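Local coordinates for protein dihydroorotate dehydrogenase (Schistosoma mansoni, PDB 6UY4) that probably oxidises (S)-dihydroorotate to orotate with a quinone as electron acceptor, using bound FMN, in the de novo synthesis of UMP, at residues Phe92-Met100 against Asn144-Leu155; Gly304-Leu315 against Gly332-Lys343. One frame throughout, in Å; residues are numbered along the deposited sequence.

Contact 1: residues Phe92-Met100 against Asn144-Leu155; sequences FDKDGKAFM and NSDGHDAVYERL
R154, in segment 144-155, reaches the turn at D95-K97, where its NH1 donates to the backbone O of D95 at 2.7 Å. The bond is bent, the carbonyl lying 28° out of the guanidinium plane. K97, extended beyond CG (chi3 178°), thereby lays CE over one face of this guanidinium, and A150 O meets the opposite face. The carboxylates of D95 and D146 stack nearly flat, their planes 21° apart and D95 OD2 3.3 Å from D146 OD2. R154 NH2 forms a salt bridge to D146 OD2 with a weak hydrogen bond, and K97 NZ makes long salt bridges to D95 OD2 (3.7 Å) and D146 OD2 (3.8 Å). This four-residue salt-bridge network links the loop after strand 86-88 to the segment carrying helix 147-153. At the other end of the turn, L155 CD2 makes a CH-pi contact over the F99 ring, 3.8 Å from its centroid. D93 ties the turn together within its own segment: OD1 receives K97 N through its syn lone pair, and OD2, met from above the carboxylate plane, accepts from the backbone N of A98, the N-cap residue of helix 99-105. On the FMN side, K94 CE packs against N144 OD1 at 3.3 Å, and K94 itself binds FMN. K97 lies near both acids and R154 pairs with D146, which probably offsets the acids' repulsion and favours their ionised forms.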
loop_
_atom_site.group_PDB
_atom_site.type_symbol
_atom_site.label_atom_id
_atom_site.label_comp_id
_atom_site.label_asym_id
_atom_site.label_seq_id
_atom_site.Cartn_x
_atom_site.Cartn_y
_atom_site.Cartn_z
ATOM N N PHE A 92 4.216 -5.421 -0.748
ATOM C CA PHE A 92 4.431 -6.678 -1.456
ATOM C C PHE A 92 5.819 -6.707 -2.087
ATOM O O PHE A 92 6.630 -7.588 -1.787
ATOM C CB PHE A 92 3.342 -6.882 -2.515
ATOM C CG PHE A 92 3.283 -8.280 -3.056
ATOM C CD1 PHE A 92 4.015 -8.636 -4.177
ATOM C CD2 PHE A 92 2.502 -9.242 -2.437
ATOM C CE1 PHE A 92 3.965 -9.923 -4.674
ATOM C CE2 PHE A 92 2.447 -10.532 -2.930
ATOM C CZ PHE A 92 3.180 -10.873 -4.050
ATOM N N ASP A 93 6.104 -5.743 -2.959
ATOM C CA ASP A 93 7.441 -5.585 -3.528
ATOM C C ASP A 93 8.210 -4.557 -2.696
ATOM O O ASP A 93 8.444 -3.417 -3.099
ATOM C CB ASP A 93 7.351 -5.183 -4.993
ATOM C CG ASP A 93 8.669 -5.345 -5.719
ATOM O OD1 ASP A 93 9.596 -5.948 -5.138
ATOM O OD2 ASP A 93 8.776 -4.868 -6.869
ATOM N N LYS A 94 8.593 -4.994 -1.492
ATOM C CA LYS A 94 9.267 -4.103 -0.552
ATOM C C LYS A 94 10.606 -3.619 -1.086
ATOM O O LYS A 94 11.034 -2.504 -0.764
ATOM C CB LYS A 94 9.473 -4.809 0.789
ATOM C CG LYS A 94 8.198 -5.189 1.518
ATOM C CD LYS A 94 8.513 -6.063 2.726
ATOM C CE LYS A 94 7.274 -6.337 3.561
ATOM N NZ LYS A 94 6.724 -5.090 4.161
ATOM N N ASP A 95 11.283 -4.433 -1.895
ATOM C CA ASP A 95 12.644 -4.147 -2.329
ATOM C C ASP A 95 12.747 -3.885 -3.827
ATOM O O ASP A 95 13.861 -3.748 -4.344
ATOM C CB ASP A 95 13.567 -5.300 -1.931
ATOM C CG ASP A 95 13.411 -5.693 -0.474
ATOM O OD1 ASP A 95 13.254 -4.788 0.373
ATOM O OD2 ASP A 95 13.436 -6.906 -0.178
ATOM N N GLY A 96 11.624 -3.811 -4.532
ATOM C CA GLY A 96 11.655 -3.550 -5.962
ATOM C C GLY A 96 12.275 -4.664 -6.777
ATOM O O GLY A 96 12.960 -4.392 -7.772
ATOM N N LYS A 97 12.052 -5.915 -6.379
ATOM C CA LYS A 97 12.637 -7.057 -7.066
ATOM C C LYS A 97 11.733 -7.645 -8.141
ATOM O O LYS A 97 12.229 -8.356 -9.023
ATOM C CB LYS A 97 12.988 -8.156 -6.058
ATOM C CG LYS A 97 13.976 -7.730 -4.984
ATOM C CD LYS A 97 14.221 -8.856 -3.995
ATOM C CE LYS A 97 15.234 -8.451 -2.941
ATOM N NZ LYS A 97 15.454 -9.526 -1.935
ATOM N N ALA A 98 10.424 -7.365 -8.099
ATOM C CA ALA A 98 9.500 -8.015 -9.022
ATOM C C ALA A 98 8.417 -7.079 -9.553
ATOM O O ALA A 98 7.344 -7.555 -9.941
ATOM C CB ALA A 98 8.838 -9.226 -8.350
ATOM N N PHE A 99 8.666 -5.769 -9.599
ATOM C CA PHE A 99 7.634 -4.846 -10.062
ATOM C C PHE A 99 7.367 -4.998 -11.554
ATOM O O PHE A 99 6.254 -4.718 -12.012
ATOM C CB PHE A 99 8.026 -3.403 -9.737
ATOM C CG PHE A 99 9.289 -2.947 -10.412
ATOM C CD1 PHE A 99 9.239 -2.249 -11.608
ATOM C CD2 PHE A 99 10.526 -3.211 -9.848
ATOM C CE1 PHE A 99 10.401 -1.829 -12.230
ATOM C CE2 PHE A 99 11.689 -2.795 -10.465
ATOM C CZ PHE A 99 11.627 -2.102 -11.656
ATOM N N MET A 100 8.367 -5.432 -12.325
ATOM C CA MET A 100 8.172 -5.611 -13.761
ATOM C C MET A 100 7.192 -6.742 -14.048
ATOM O O MET A 100 6.251 -6.581 -14.836
ATOM C CB MET A 100 9.516 -5.871 -14.443
ATOM C CG MET A 100 10.409 -4.646 -14.541
ATOM S SD MET A 100 9.647 -3.314 -15.489
ATOM C CE MET A 100 9.340 -4.135 -17.051
ATOM N N ASN A 144 10.615 -4.125 7.055
ATOM C CA ASN A 144 11.799 -4.895 6.687
ATOM C C ASN A 144 12.190 -4.507 5.264
ATOM O O ASN A 144 11.503 -4.867 4.302
ATOM C CB ASN A 144 11.543 -6.396 6.815
ATOM C CG ASN A 144 10.270 -6.838 6.118
ATOM O OD1 ASN A 144 9.248 -6.157 6.177
ATOM N ND2 ASN A 144 10.330 -7.983 5.448
ATOM N N SER A 145 13.285 -3.763 5.131
ATOM C CA SER A 145 13.692 -3.223 3.844
ATOM C C SER A 145 15.186 -3.435 3.649
ATOM O O SER A 145 15.937 -3.641 4.605
ATOM C CB SER A 145 13.348 -1.731 3.727
ATOM O OG SER A 145 13.590 -1.252 2.417
ATOM N N ASP A 146 15.607 -3.380 2.387
ATOM C CA ASP A 146 17.009 -3.532 2.019
ATOM C C ASP A 146 17.770 -2.212 2.007
ATOM O O ASP A 146 18.952 -2.201 1.649
ATOM C CB ASP A 146 17.121 -4.199 0.643
ATOM C CG ASP A 146 16.668 -5.644 0.656
ATOM O OD1 ASP A 146 16.275 -6.135 1.736
ATOM O OD2 ASP A 146 16.706 -6.290 -0.413
ATOM N N GLY A 147 17.131 -1.111 2.383
ATOM C CA GLY A 147 17.777 0.184 2.411
ATOM C C GLY A 147 17.539 0.979 1.139
ATOM O O GLY A 147 17.038 0.479 0.129
ATOM N N HIS A 148 17.916 2.258 1.205
ATOM C CA HIS A 148 17.733 3.147 0.060
ATOM C C HIS A 148 18.574 2.697 -1.129
ATOM O O HIS A 148 18.079 2.616 -2.258
ATOM C CB HIS A 148 18.088 4.583 0.445
ATOM C CG HIS A 148 16.994 5.305 1.166
ATOM N ND1 HIS A 148 15.768 4.732 1.425
ATOM C CD2 HIS A 148 16.941 6.556 1.680
ATOM C CE1 HIS A 148 15.007 5.598 2.070
ATOM N NE2 HIS A 148 15.695 6.713 2.237
ATOM N N ASP A 149 19.850 2.390 -0.889
ATOM C CA ASP A 149 20.776 2.137 -1.989
ATOM C C ASP A 149 20.429 0.856 -2.738
ATOM O O ASP A 149 20.469 0.824 -3.974
ATOM C CB ASP A 149 22.207 2.078 -1.459
ATOM C CG ASP A 149 22.632 3.368 -0.787
ATOM O OD1 ASP A 149 21.801 4.296 -0.701
ATOM O OD2 ASP A 149 23.797 3.455 -0.346
ATOM N N ALA A 150 20.091 -0.213 -2.011
ATOM C CA ALA A 150 19.794 -1.483 -2.668
ATOM C C ALA A 150 18.535 -1.386 -3.521
ATOM O O ALA A 150 18.490 -1.915 -4.637
ATOM C CB ALA A 150 19.655 -2.593 -1.627
ATOM N N VAL A 151 17.502 -0.707 -3.015
ATOM C CA VAL A 151 16.265 -0.575 -3.777
ATOM C C VAL A 151 16.432 0.428 -4.912
ATOM O O VAL A 151 15.844 0.261 -5.989
ATOM C CB VAL A 151 15.104 -0.188 -2.841
ATOM C CG1 VAL A 151 13.797 -0.094 -3.615
ATOM C CG2 VAL A 151 14.981 -1.196 -1.709
ATOM N N TYR A 152 17.234 1.475 -4.703
ATOM C CA TYR A 152 17.447 2.465 -5.755
ATOM C C TYR A 152 18.197 1.875 -6.942
ATOM O O TYR A 152 17.959 2.281 -8.086
ATOM C CB TYR A 152 18.201 3.673 -5.197
ATOM C CG TYR A 152 18.610 4.683 -6.244
ATOM C CD1 TYR A 152 17.697 5.602 -6.744
ATOM C CD2 TYR A 152 19.911 4.722 -6.728
ATOM C CE1 TYR A 152 18.068 6.527 -7.702
ATOM C CE2 TYR A 152 20.290 5.643 -7.684
ATOM C CZ TYR A 152 19.365 6.544 -8.167
ATOM O OH TYR A 152 19.739 7.464 -9.119
ATOM N N GLU A 153 19.103 0.924 -6.698
ATOM C CA GLU A 153 19.812 0.277 -7.796
ATOM C C GLU A 153 18.877 -0.531 -8.684
ATOM O O GLU A 153 19.207 -0.782 -9.848
ATOM C CB GLU A 153 20.924 -0.622 -7.250
ATOM C CG GLU A 153 22.138 0.137 -6.743
ATOM C CD GLU A 153 22.852 0.892 -7.848
ATOM O OE1 GLU A 153 22.918 0.369 -8.981
ATOM O OE2 GLU A 153 23.342 2.011 -7.586
ATOM N N ARG A 154 17.721 -0.939 -8.165
ATOM C CA ARG A 154 16.746 -1.691 -8.941
ATOM C C ARG A 154 15.724 -0.805 -9.642
ATOM O O ARG A 154 14.917 -1.319 -10.425
ATOM C CB ARG A 154 16.017 -2.693 -8.038
ATOM C CG ARG A 154 16.942 -3.576 -7.215
ATOM C CD ARG A 154 16.167 -4.679 -6.514
ATOM N NE ARG A 154 17.025 -5.520 -5.685
ATOM C CZ ARG A 154 17.109 -5.429 -4.361
ATOM N NH1 ARG A 154 16.381 -4.536 -3.708
ATOM N NH2 ARG A 154 17.917 -6.238 -3.688
ATOM N N LEU A 155 15.740 0.507 -9.390
ATOM C CA LEU A 155 14.770 1.420 -9.979
ATOM C C LEU A 155 15.397 2.577 -10.745
ATOM O O LEU A 155 14.659 3.444 -11.229
ATOM C CB LEU A 155 13.846 1.995 -8.892
ATOM C CG LEU A 155 12.944 1.038 -8.111
ATOM C CD1 LEU A 155 12.273 1.771 -6.961
ATOM C CD2 LEU A 155 11.904 0.421 -9.028
#

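Contact 2: residues Gly304-Leu315 against Gly332-Lys343. With FMN (flavin mononucleotide), chain G.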
loop_
_atom_site.group_PDB
_atom_site.type_symbol
_atom_site.label_atom_id
_atom_site.label_comp_id
_atom_site.label_asym_id
_atom_site.label_seq_id
_atom_site.Cartn_x
_atom_site.Cartn_y
_atom_site.Cartn_z
ATOM N N GLY A 304 -7.598 -7.124 4.428
ATOM C CA GLY A 304 -8.499 -8.043 3.763
ATOM C C GLY A 304 -9.931 -7.543 3.794
ATOM O O GLY A 304 -10.216 -6.375 4.082
ATOM N N ARG A 305 -10.847 -8.467 3.494
ATOM C CA ARG A 305 -12.259 -8.110 3.403
ATOM C C ARG A 305 -12.823 -7.456 4.662
ATOM O O ARG A 305 -13.618 -6.513 4.520
ATOM C CB ARG A 305 -13.077 -9.350 3.024
ATOM C CG ARG A 305 -12.504 -10.132 1.854
ATOM C CD ARG A 305 -13.559 -11.004 1.197
ATOM N NE ARG A 305 -14.561 -10.207 0.495
ATOM C CZ ARG A 305 -15.559 -10.718 -0.219
ATOM N NH1 ARG A 305 -15.692 -12.033 -0.328
ATOM N NH2 ARG A 305 -16.423 -9.915 -0.825
ATOM N N PRO A 306 -12.487 -7.882 5.888
ATOM C CA PRO A 306 -13.013 -7.177 7.072
ATOM C C PRO A 306 -12.623 -5.708 7.145
ATOM O O PRO A 306 -13.182 -4.983 7.979
ATOM C CB PRO A 306 -12.416 -7.962 8.247
ATOM C CG PRO A 306 -12.173 -9.313 7.702
ATOM C CD PRO A 306 -11.760 -9.105 6.278
ATOM N N LEU A 307 -11.694 -5.249 6.307
ATOM C CA LEU A 307 -11.257 -3.861 6.313
ATOM C C LEU A 307 -12.064 -2.974 5.373
ATOM O O LEU A 307 -12.088 -1.754 5.567
ATOM C CB LEU A 307 -9.771 -3.788 5.936
ATOM C CG LEU A 307 -9.085 -2.422 5.852
ATOM C CD1 LEU A 307 -9.131 -1.719 7.194
ATOM C CD2 LEU A 307 -7.654 -2.572 5.366
ATOM N N PHE A 308 -12.742 -3.560 4.379
ATOM C CA PHE A 308 -13.348 -2.764 3.316
ATOM C C PHE A 308 -14.343 -1.746 3.860
ATOM O O PHE A 308 -14.348 -0.587 3.430
ATOM C CB PHE A 308 -14.032 -3.677 2.298
ATOM C CG PHE A 308 -14.920 -2.942 1.335
ATOM C CD1 PHE A 308 -14.381 -2.252 0.264
ATOM C CD2 PHE A 308 -16.294 -2.935 1.508
ATOM C CE1 PHE A 308 -15.197 -1.569 -0.620
ATOM C CE2 PHE A 308 -17.114 -2.255 0.628
ATOM C CZ PHE A 308 -16.565 -1.573 -0.437
ATOM N N GLU A 309 -15.199 -2.157 4.798
ATOM C CA GLU A 309 -16.257 -1.263 5.262
ATOM C C GLU A 309 -15.686 -0.039 5.970
ATOM O O GLU A 309 -16.156 1.085 5.759
ATOM C CB GLU A 309 -17.219 -2.017 6.179
ATOM C CG GLU A 309 -18.370 -1.169 6.694
ATOM C CD GLU A 309 -19.378 -1.971 7.493
ATOM O OE1 GLU A 309 -19.291 -3.216 7.487
ATOM O OE2 GLU A 309 -20.257 -1.353 8.130
ATOM N N LYS A 310 -14.663 -0.233 6.803
ATOM C CA LYS A 310 -14.098 0.883 7.556
ATOM C C LYS A 310 -13.233 1.774 6.673
ATOM O O LYS A 310 -13.384 3.002 6.683
ATOM C CB LYS A 310 -13.291 0.360 8.746
ATOM C CG LYS A 310 -12.944 1.430 9.767
ATOM C CD LYS A 310 -12.319 0.828 11.013
ATOM C CE LYS A 310 -12.112 1.886 12.088
ATOM N NZ LYS A 310 -11.527 1.310 13.331
ATOM N N SER A 311 -12.324 1.176 5.899
ATOM C CA SER A 311 -11.423 1.969 5.068
ATOM C C SER A 311 -12.181 2.767 4.016
ATOM O O SER A 311 -11.729 3.844 3.613
ATOM C CB SER A 311 -10.384 1.065 4.403
ATOM O OG SER A 311 -11.000 0.107 3.561
ATOM N N THR A 312 -13.329 2.262 3.560
ATOM C CA THR A 312 -14.127 3.009 2.590
ATOM C C THR A 312 -14.809 4.202 3.250
ATOM O O THR A 312 -14.824 5.307 2.693
ATOM C CB THR A 312 -15.161 2.093 1.935
ATOM O OG1 THR A 312 -14.494 0.989 1.310
ATOM C CG2 THR A 312 -15.957 2.855 0.884
ATOM N N ASP A 313 -15.386 3.995 4.437
ATOM C CA ASP A 313 -15.998 5.101 5.168
ATOM C C ASP A 313 -14.981 6.194 5.462
ATOM O O ASP A 313 -15.278 7.386 5.308
ATOM C CB ASP A 313 -16.626 4.595 6.466
ATOM C CG ASP A 313 -17.871 3.761 6.227
ATOM O OD1 ASP A 313 -18.549 3.979 5.199
ATOM O OD2 ASP A 313 -18.176 2.895 7.075
ATOM N N CYS A 314 -13.775 5.807 5.886
ATOM C CA CYS A 314 -12.719 6.787 6.118
ATOM C C CYS A 314 -12.395 7.551 4.844
ATOM O O CYS A 314 -12.203 8.773 4.874
ATOM C CB CYS A 314 -11.472 6.094 6.663
ATOM S SG CYS A 314 -10.082 7.201 6.990
ATOM N N LEU A 315 -12.340 6.848 3.710
ATOM C CA LEU A 315 -12.123 7.507 2.427
ATOM C C LEU A 315 -13.245 8.492 2.122
ATOM O O LEU A 315 -12.995 9.626 1.699
ATOM C CB LEU A 315 -12.012 6.464 1.315
ATOM C CG LEU A 315 -11.993 7.000 -0.117
ATOM C CD1 LEU A 315 -10.713 7.774 -0.380
ATOM C CD2 LEU A 315 -12.165 5.872 -1.124
ATOM N N GLY A 332 -7.806 -1.058 0.623
ATOM C CA GLY A 332 -8.311 -1.786 1.770
ATOM C C GLY A 332 -9.534 -2.638 1.508
ATOM O O GLY A 332 -10.647 -2.120 1.379
ATOM N N GLY A 333 -9.337 -3.952 1.434
ATOM C CA GLY A 333 -10.450 -4.875 1.352
ATOM C C GLY A 333 -11.094 -5.015 -0.006
ATOM O O GLY A 333 -12.225 -5.503 -0.091
ATOM N N ILE A 334 -10.417 -4.608 -1.075
ATOM C CA ILE A 334 -10.959 -4.757 -2.422
ATOM C C ILE A 334 -10.781 -6.211 -2.845
ATOM O O ILE A 334 -9.656 -6.679 -3.029
ATOM C CB ILE A 334 -10.284 -3.804 -3.412
ATOM C CG1 ILE A 334 -10.677 -2.358 -3.113
ATOM C CG2 ILE A 334 -10.657 -4.171 -4.841
ATOM C CD1 ILE A 334 -10.100 -1.364 -4.089
ATOM N N SER A 335 -11.895 -6.928 -3.003
ATOM C CA SER A 335 -11.865 -8.311 -3.455
ATOM C C SER A 335 -12.616 -8.557 -4.756
ATOM O O SER A 335 -12.422 -9.616 -5.364
ATOM C CB SER A 335 -12.435 -9.244 -2.375
ATOM O OG SER A 335 -11.625 -9.238 -1.213
ATOM N N CYS A 336 -13.458 -7.627 -5.198
ATOM C CA CYS A 336 -14.183 -7.767 -6.452
ATOM C C CYS A 336 -14.327 -6.377 -7.069
ATOM O O CYS A 336 -13.721 -5.405 -6.601
ATOM C CB CYS A 336 -15.533 -8.461 -6.224
ATOM S SG CYS A 336 -16.668 -7.558 -5.158
ATOM N N GLY A 337 -15.140 -6.284 -8.127
ATOM C CA GLY A 337 -15.241 -5.032 -8.859
ATOM C C GLY A 337 -16.094 -3.996 -8.147
ATOM O O GLY A 337 -15.798 -2.800 -8.194
ATOM N N GLU A 338 -17.163 -4.437 -7.479
ATOM C CA GLU A 338 -18.057 -3.484 -6.829
ATOM C C GLU A 338 -17.394 -2.828 -5.625
ATOM O O GLU A 338 -17.767 -1.712 -5.250
ATOM C CB GLU A 338 -19.358 -4.176 -6.425
ATOM C CG GLU A 338 -19.237 -5.116 -5.243
ATOM C CD GLU A 338 -20.585 -5.625 -4.767
ATOM O OE1 GLU A 338 -21.618 -5.151 -5.285
ATOM O OE2 GLU A 338 -20.611 -6.498 -3.874
ATOM N N ASP A 339 -16.405 -3.491 -5.018
ATOM C CA ASP A 339 -15.657 -2.856 -3.938
ATOM C C ASP A 339 -14.840 -1.685 -4.463
ATOM O O ASP A 339 -14.843 -0.597 -3.876
ATOM C CB ASP A 339 -14.748 -3.872 -3.245
ATOM C CG ASP A 339 -15.515 -5.021 -2.627
ATOM O OD1 ASP A 339 -15.099 -6.183 -2.820
ATOM O OD2 ASP A 339 -16.540 -4.766 -1.960
ATOM N N ALA A 340 -14.127 -1.892 -5.574
ATOM C CA ALA A 340 -13.352 -0.809 -6.166
ATOM C C ALA A 340 -14.260 0.305 -6.668
ATOM O O ALA A 340 -13.918 1.489 -6.567
ATOM C CB ALA A 340 -12.480 -1.346 -7.301
ATOM N N LEU A 341 -15.428 -0.054 -7.207
ATOM C CA LEU A 341 -16.364 0.965 -7.671
ATOM C C LEU A 341 -16.927 1.766 -6.504
ATOM O O LEU A 341 -17.182 2.970 -6.635
ATOM C CB LEU A 341 -17.490 0.319 -8.476
ATOM C CG LEU A 341 -18.479 1.288 -9.125
ATOM C CD1 LEU A 341 -17.739 2.310 -9.973
ATOM C CD2 LEU A 341 -19.504 0.538 -9.961
ATOM N N SER A 342 -17.131 1.117 -5.354
ATOM C CA SER A 342 -17.575 1.839 -4.167
ATOM C C SER A 342 -16.542 2.877 -3.743
ATOM O O SER A 342 -16.895 4.012 -3.399
ATOM C CB SER A 342 -17.851 0.859 -3.027
ATOM O OG SER A 342 -18.847 -0.081 -3.389
ATOM N N LYS A 343 -15.259 2.508 -3.775
ATOM C CA LYS A 343 -14.207 3.453 -3.418
ATOM C C LYS A 343 -14.085 4.563 -4.453
ATOM O O LYS A 343 -13.904 5.733 -4.094
ATOM C CB LYS A 343 -12.872 2.723 -3.259
ATOM C CG LYS A 343 -12.802 1.793 -2.058
ATOM C CD LYS A 343 -11.400 1.228 -1.880
ATOM C CE LYS A 343 -11.329 0.276 -0.696
ATOM N NZ LYS A 343 -11.638 0.952 0.595
HETATM N N1 FMN G . 1.628 -0.542 3.694
HETATM C C2 FMN G . 2.655 0.375 3.588
HETATM O O2 FMN G . 2.401 1.564 3.399
HETATM N N3 FMN G . 3.967 -0.037 3.693
HETATM C C4 FMN G . 4.261 -1.368 3.905
HETATM O O4 FMN G . 5.432 -1.734 3.999
HETATM C C4A FMN G . 3.231 -2.295 4.012
HETATM N N5 FMN G . 3.518 -3.627 4.225
HETATM C C5A FMN G . 2.495 -4.546 4.328
HETATM C C6 FMN G . 2.793 -5.888 4.540
HETATM C C7 FMN G . 1.768 -6.821 4.648
HETATM C C7M FMN G . 2.095 -8.267 4.878
HETATM C C8 FMN G . 0.443 -6.410 4.542
HETATM C C8M FMN G . -0.666 -7.415 4.657
HETATM C C9 FMN G . 0.147 -5.067 4.330
HETATM C C9A FMN G . 1.171 -4.131 4.221
HETATM N N10 FMN G . 0.885 -2.793 4.007
HETATM C C10 FMN G . 1.912 -1.877 3.906
HETATM C "C1'" FMN G . -0.533 -2.318 3.893
HETATM C "C2'" FMN G . -1.017 -2.416 2.452
HETATM O "O2'" FMN G . -0.133 -1.720 1.602
HETATM C "C3'" FMN G . -2.409 -1.819 2.305
HETATM O "O3'" FMN G . -2.425 -0.519 2.851
HETATM C "C4'" FMN G . -3.478 -2.665 2.988
HETATM O "O4'" FMN G . -3.054 -4.006 3.112
HETATM C "C5'" FMN G . -4.745 -2.614 2.151
HETATM O "O5'" FMN G . -5.673 -3.575 2.588
HETATM P P FMN G . -6.060 -4.778 1.595
HETATM O O1P FMN G . -7.118 -5.618 2.266
HETATM O O2P FMN G . -6.565 -4.233 0.279
HETATM O O3P FMN G . -4.834 -5.622 1.362
HETATM O O HOH W 1 -17.892 -7.678 -1.504
#
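G304 and G333 bring their backbones together where both segments begin, G304 O lying 3.1 Å from G333 CA. From this meeting point helices 305-315 and 337-343 run in nearly the same direction, 20° apart with axes 10.6 Å from each other at closest approach. Both glycines turn backbone N-H groups to the FMN phosphate: G304 N donates to O1P at 2.7 Å, and G333 N donates to O1P and more weakly to O2P. F308 CA makes a C-H...O contact with G332 O. The F308 ring, swung out with CG anti to the backbone N (chi1 168°), fills the space between the helices. D339 OD2 sits 3.5 Å above the centre of one face, T312 OG1 lies off-centre over the opposite face, and S342 CB approaches the edge in plane. K343 inserts as a knob among F308, S311, T312 and L315. A bend at chi4 (-62°) brings its NZ to two hydroxyls, T312 OG1 at 2.9 Å and S311 OG at 3.1 Å; these in turn donate to F308 O and L307 O of their own helix. Nearer the surface, R305 lays its guanidinium face over S335 CB, and a water that accepts a weak bond from R305 NH2 donates to D339 OD2. The phosphate is thus held by glycine N-H groups, one just before helix 305-321 and one in the loop after strand 328-331, as in FMN-binding TIM barrels. Around the pair, L315 packs on strand 267-270, K343 reaches strand 350-353, and helix 364-376 covers A340 and L341.

Overall arrangement
Contacts 1 and 2 lie on opposite sides of the chain's centre, with their own centres 27 Å apart and nearest atoms about 12 Å apart, and FMN connects them. Contact 1 is at the flavin end of the cofactor: the side chain of K94 comes within about 4 Å of FMN and about 9 Å of the bound naphthoquinone inhibitor, whose pocket also includes F92. Contact 2 holds the phosphate end, with G304 about 11 Å from that inhibitor. Segment 92-100 follows strand 86-88, whose neighbour in the parallel sheet, strand 350-353, is touched by K343 of contact 2; both contacts thus belong to the same barrel.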